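PDB 4XG1: diaminopimelate decarboxylase from Psychromonas ingrahamii, which probably catalyses the pyridoxal 5'-phosphate-dependent decarboxylation of meso-2,6-diaminopimelate to L-lysine, the final step of lysine biosynthesis by the diaminopimelate pathway. Local coordinates for residues S113-Q117 and A118-C122; S136-A140 and L141-A145. All coordinates share one frame; numbering follows the deposited sequence.

Interaction 1. Residues S113-Q117 and A118-C122; sequences SAALQ and ANIMC
Ile120 N reaches back to Ala115 O at 3.3 Å and Asn119 N to Leu116 O at 2.7 Å, the two bonds of a Schellman motif that closes helix 109-117, with Asn119 turned to positive phi (65°). The bonds differ in geometry. The one to Ala115 O is fairly straight, 157° at the hydrogen, with the donor tilted only moderately from the carbonyl plane, whereas Asn119 N sits well above the plane of the Leu116 carbonyl and uses no lone pair. One residue earlier, Ala118 N still makes a helical bond to Ala114 O at 2.9 Å and adds a weak one to Ala115 O.

Beyond the turn, Ile120 folds back over the helix end. With chi1 at 58°, its CG1 lies between the backbone N and the carbonyl carbon, and from there CD1 comes down to 3.9 Å from Ala115 CB. CG1 and CG2 both lie 3.6 Å from Ala115 O, side by side against the oxygen that accepts the Ile120 N-H. Phe102 of strand 100-102 touches both Ala115 and Ile120, which carries this apolar patch into the barrel wall. An alanine in place of Ile120 would probably leave a gap beside Ala115 CB and Phe102 and remove the two branches packed against Ala115 O.

In this alpha/beta barrel the turn redirects the chain from helix 109-117 into strand 122-125. Chemically, the carbonyls of Ala114, Ala115 and Leu116, near the end of the helix, are taken up by N-H groups of the turn itself, and one of those oxygens, Ala115 O, also has the apolar side chain of its own donor residue packed against it.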
loop_
_atom_site.group_PDB
_atom_site.type_symbol
_atom_site.label_atom_id
_atom_site.label_comp_id
_atom_site.label_asym_id
_atom_site.label_seq_id
_atom_site.Cartn_x
_atom_site.Cartn_y
_atom_site.Cartn_z
ATOM N N SER B 113 25.041 3.762 9.100
ATOM C CA SER B 113 25.649 4.882 9.781
ATOM C C SER B 113 24.762 5.514 10.851
ATOM O O SER B 113 25.190 5.747 11.979
ATOM C CB SER B 113 26.016 5.926 8.753
ATOM O OG SER B 113 26.739 6.950 9.400
ATOM N N ALA B 114 23.507 5.764 10.523
ATOM C CA ALA B 114 22.651 6.423 11.494
ATOM C C ALA B 114 22.448 5.547 12.698
ATOM O O ALA B 114 22.393 6.031 13.846
ATOM C CB ALA B 114 21.313 6.794 10.885
ATOM N N ALA B 115 22.324 4.258 12.453
ATOM C CA ALA B 115 22.034 3.311 13.531
ATOM C C ALA B 115 23.273 3.113 14.414
ATOM O O ALA B 115 23.179 2.978 15.642
ATOM C CB ALA B 115 21.600 1.985 12.941
ATOM N N LEU B 116 24.433 3.098 13.769
ATOM C CA LEU B 116 25.696 3.044 14.496
ATOM C C LEU B 116 25.865 4.280 15.357
ATOM O O LEU B 116 26.079 4.165 16.566
ATOM C CB LEU B 116 26.887 2.898 13.523
ATOM C CG LEU B 116 27.093 1.464 13.019
ATOM C CD1 LEU B 116 28.143 1.380 11.932
ATOM C CD2 LEU B 116 27.468 0.551 14.169
ATOM N N GLN B 117 25.637 5.452 14.762
ATOM C CA GLN B 117 25.740 6.699 15.525
ATOM C C GLN B 117 24.705 6.804 16.637
ATOM O O GLN B 117 24.918 7.505 17.594
ATOM C CB GLN B 117 25.667 7.906 14.608
ATOM C CG GLN B 117 26.875 7.983 13.700
ATOM C CD GLN B 117 26.735 8.977 12.570
ATOM O OE1 GLN B 117 26.501 8.591 11.420
ATOM N NE2 GLN B 117 26.854 10.255 12.878
ATOM N N ALA B 118 23.599 6.088 16.537
ATOM C CA ALA B 118 22.626 6.051 17.627
ATOM C C ALA B 118 22.925 4.940 18.599
ATOM O O ALA B 118 22.252 4.808 19.630
ATOM C CB ALA B 118 21.235 5.871 17.074
ATOM N N ASN B 119 23.924 4.112 18.267
ATOM C CA ASN B 119 24.455 3.117 19.197
ATOM C C ASN B 119 23.424 2.040 19.555
ATOM O O ASN B 119 23.163 1.740 20.739
ATOM C CB ASN B 119 24.967 3.841 20.446
ATOM C CG ASN B 119 25.658 2.927 21.410
ATOM O OD1 ASN B 119 26.514 2.140 21.023
ATOM N ND2 ASN B 119 25.269 3.005 22.690
ATOM N N ILE B 120 22.856 1.427 18.511
ATOM C CA ILE B 120 21.836 0.378 18.705
ATOM C C ILE B 120 22.456 -0.902 19.200
ATOM O O ILE B 120 23.630 -1.122 18.995
ATOM C CB ILE B 120 21.028 0.072 17.436
ATOM C CG1 ILE B 120 21.929 -0.361 16.289
ATOM C CG2 ILE B 120 20.244 1.302 17.007
ATOM C CD1 ILE B 120 21.187 -1.185 15.260
ATOM N N MET B 121 21.629 -1.739 19.817
ATOM C CA MET B 121 22.018 -3.046 20.307
ATOM C C MET B 121 22.619 -3.997 19.252
ATOM O O MET B 121 23.622 -4.630 19.529
ATOM C CB MET B 121 20.826 -3.754 20.935
ATOM C CG MET B 121 21.173 -5.040 21.655
ATOM S SD MET B 121 19.734 -5.744 22.508
ATOM C CE MET B 121 19.600 -4.652 23.893
ATOM N N CYS B 122 22.013 -4.126 18.070
ATOM C CA CYS B 122 22.396 -5.217 17.162
ATOM C C CYS B 122 21.830 -5.038 15.752
ATOM O O CYS B 122 20.722 -4.573 15.585
ATOM C CB CYS B 122 21.917 -6.567 17.758
ATOM S SG CYS B 122 22.770 -8.018 17.149
#

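Interaction 2. Residues S136-A140 and L141-A145; sequences SVAKA and LNVKA
Asn142 N donates to Lys139 O at 2.8 Å and Val143 N to Ala138 O at 3.0 Å, the bond pair of a Schellman motif that ends helix 128-140 ahead of barrel strand 145-152. Both are fairly straight at the hydrogen, 156° and 158°, yet they meet their acceptors differently: Asn142 N stands above the Lys139 carbonyl plane, while Val143 N is tilted only moderately from that of Ala138. Leu141 N keeps a helical bond to Val137 O at 3.1 Å, with a second, weak one to Ala138 O.

Leu141 then lays its side chain back along the last turn. Its CG, anti to its own carbonyl carbon (chi1 -68°), rests 3.6 Å from Val137 O, and CD1 goes on to meet Val137 CG1 loosely, at 4.4 Å. On another side of the helix end, Ala138 takes the returning chain. Val143 CG2 lies 3.9 Å from Ala138 O, near the oxygen that accepts the Val143 N-H, and Phe191 packs on Ala138 and Asn142 from the loop before strand 192-198.

The small side chains of Ala138 and Ala145 probably allow strand 145-152 to start this close to the helix, where the methyl of Ala138 faces two groups at once: its CB lies 3.6 Å from Val143 O and 4.1 Å from Ala145 CB.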
loop_
_atom_site.group_PDB
_atom_site.type_symbol
_atom_site.label_atom_id
_atom_site.label_comp_id
_atom_site.label_asym_id
_atom_site.label_seq_id
_atom_site.Cartn_x
_atom_site.Cartn_y
_atom_site.Cartn_z
ATOM N N SER B 136 32.417 -2.057 6.553
ATOM C CA SER B 136 32.968 -0.931 5.832
ATOM C C SER B 136 32.543 0.426 6.416
ATOM O O SER B 136 33.360 1.349 6.542
ATOM C CB SER B 136 32.546 -1.034 4.384
ATOM O OG SER B 136 32.934 0.113 3.654
ATOM N N VAL B 137 31.283 0.542 6.815
ATOM C CA VAL B 137 30.774 1.778 7.422
ATOM C C VAL B 137 31.258 1.949 8.871
ATOM O O VAL B 137 31.581 3.055 9.301
ATOM C CB VAL B 137 29.217 1.822 7.359
ATOM C CG1 VAL B 137 28.632 2.857 8.315
ATOM C CG2 VAL B 137 28.770 2.095 5.931
ATOM N N ALA B 138 31.272 0.856 9.623
ATOM C CA ALA B 138 31.795 0.839 11.003
ATOM C C ALA B 138 33.265 1.277 11.036
ATOM O O ALA B 138 33.707 2.024 11.908
ATOM C CB ALA B 138 31.680 -0.551 11.563
ATOM N N LYS B 139 34.004 0.794 10.049
ATOM C CA LYS B 139 35.390 1.127 9.873
ATOM C C LYS B 139 35.484 2.629 9.712
ATOM O O LYS B 139 36.169 3.292 10.480
ATOM C CB LYS B 139 35.934 0.399 8.636
ATOM C CG LYS B 139 37.430 0.533 8.415
ATOM C CD LYS B 139 37.872 0.017 7.065
ATOM C CE LYS B 139 39.254 0.532 6.665
ATOM N NZ LYS B 139 39.470 0.521 5.188
ATOM N N ALA B 140 34.760 3.174 8.740
ATOM C CA ALA B 140 34.826 4.600 8.483
ATOM C C ALA B 140 34.478 5.457 9.712
ATOM O O ALA B 140 34.914 6.593 9.788
ATOM C CB ALA B 140 33.944 4.966 7.306
ATOM N N LEU B 141 33.680 4.943 10.639
ATOM C CA LEU B 141 33.310 5.685 11.839
ATOM C C LEU B 141 34.166 5.296 13.003
ATOM O O LEU B 141 33.942 5.763 14.110
ATOM C CB LEU B 141 31.829 5.400 12.227
ATOM C CG LEU B 141 30.697 5.908 11.319
ATOM C CD1 LEU B 141 29.354 5.390 11.839
ATOM C CD2 LEU B 141 30.676 7.427 11.208
ATOM N N ASN B 142 35.088 4.376 12.777
ATOM C CA ASN B 142 35.865 3.779 13.851
ATOM C C ASN B 142 35.076 3.295 15.064
ATOM O O ASN B 142 35.455 3.548 16.211
ATOM C CB ASN B 142 37.023 4.695 14.246
ATOM C CG ASN B 142 38.355 4.080 13.923
ATOM O OD1 ASN B 142 38.703 3.061 14.489
ATOM N ND2 ASN B 142 39.073 4.657 12.965
ATOM N N VAL B 143 34.008 2.544 14.815
ATOM C CA VAL B 143 33.308 1.822 15.893
ATOM C C VAL B 143 33.281 0.340 15.567
ATOM O O VAL B 143 33.679 -0.064 14.487
ATOM C CB VAL B 143 31.848 2.306 16.104
ATOM C CG1 VAL B 143 31.831 3.665 16.779
ATOM C CG2 VAL B 143 31.075 2.333 14.779
ATOM N N LYS B 144 32.764 -0.441 16.503
ATOM C CA LYS B 144 32.525 -1.852 16.292
ATOM C C LYS B 144 31.022 -2.198 16.272
ATOM O O LYS B 144 30.300 -2.002 17.264
ATOM C CB LYS B 144 33.236 -2.654 17.368
ATOM C CG LYS B 144 34.725 -2.773 17.102
ATOM C CD LYS B 144 35.355 -3.856 17.952
ATOM C CE LYS B 144 36.710 -4.254 17.388
ATOM N NZ LYS B 144 37.300 -5.395 18.137
ATOM N N ALA B 145 30.565 -2.692 15.118
ATOM C CA ALA B 145 29.133 -2.912 14.856
ATOM C C ALA B 145 28.673 -4.203 15.430
ATOM O O ALA B 145 29.183 -5.219 15.058
ATOM C CB ALA B 145 28.895 -2.900 13.358
#

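Interactions 1 and 2 are successive helix-to-strand turns of the barrel, alike in their Schellman ends, with centres 10 Å apart. They touch directly, chiefly through Leu116: its CD1 lies 3.8 Å from Ala138 CA, its CD2 3.8 Å from Ala145 CB, and its CB 3.9 Å from Leu141 CD1, so one leucine of helix 109-117 bridges helix 128-140, its turn and the start of strand 145-152. Neither contact reaches the cofactor. The side chain of Ile120 in interaction 1 stays about 13 Å from the bound pyridoxal phosphate-lysine and about 10 Å from that of Glu274, a probable cofactor-binding residue, while a potassium ion lies about 9 Å from the side chain of Ala145.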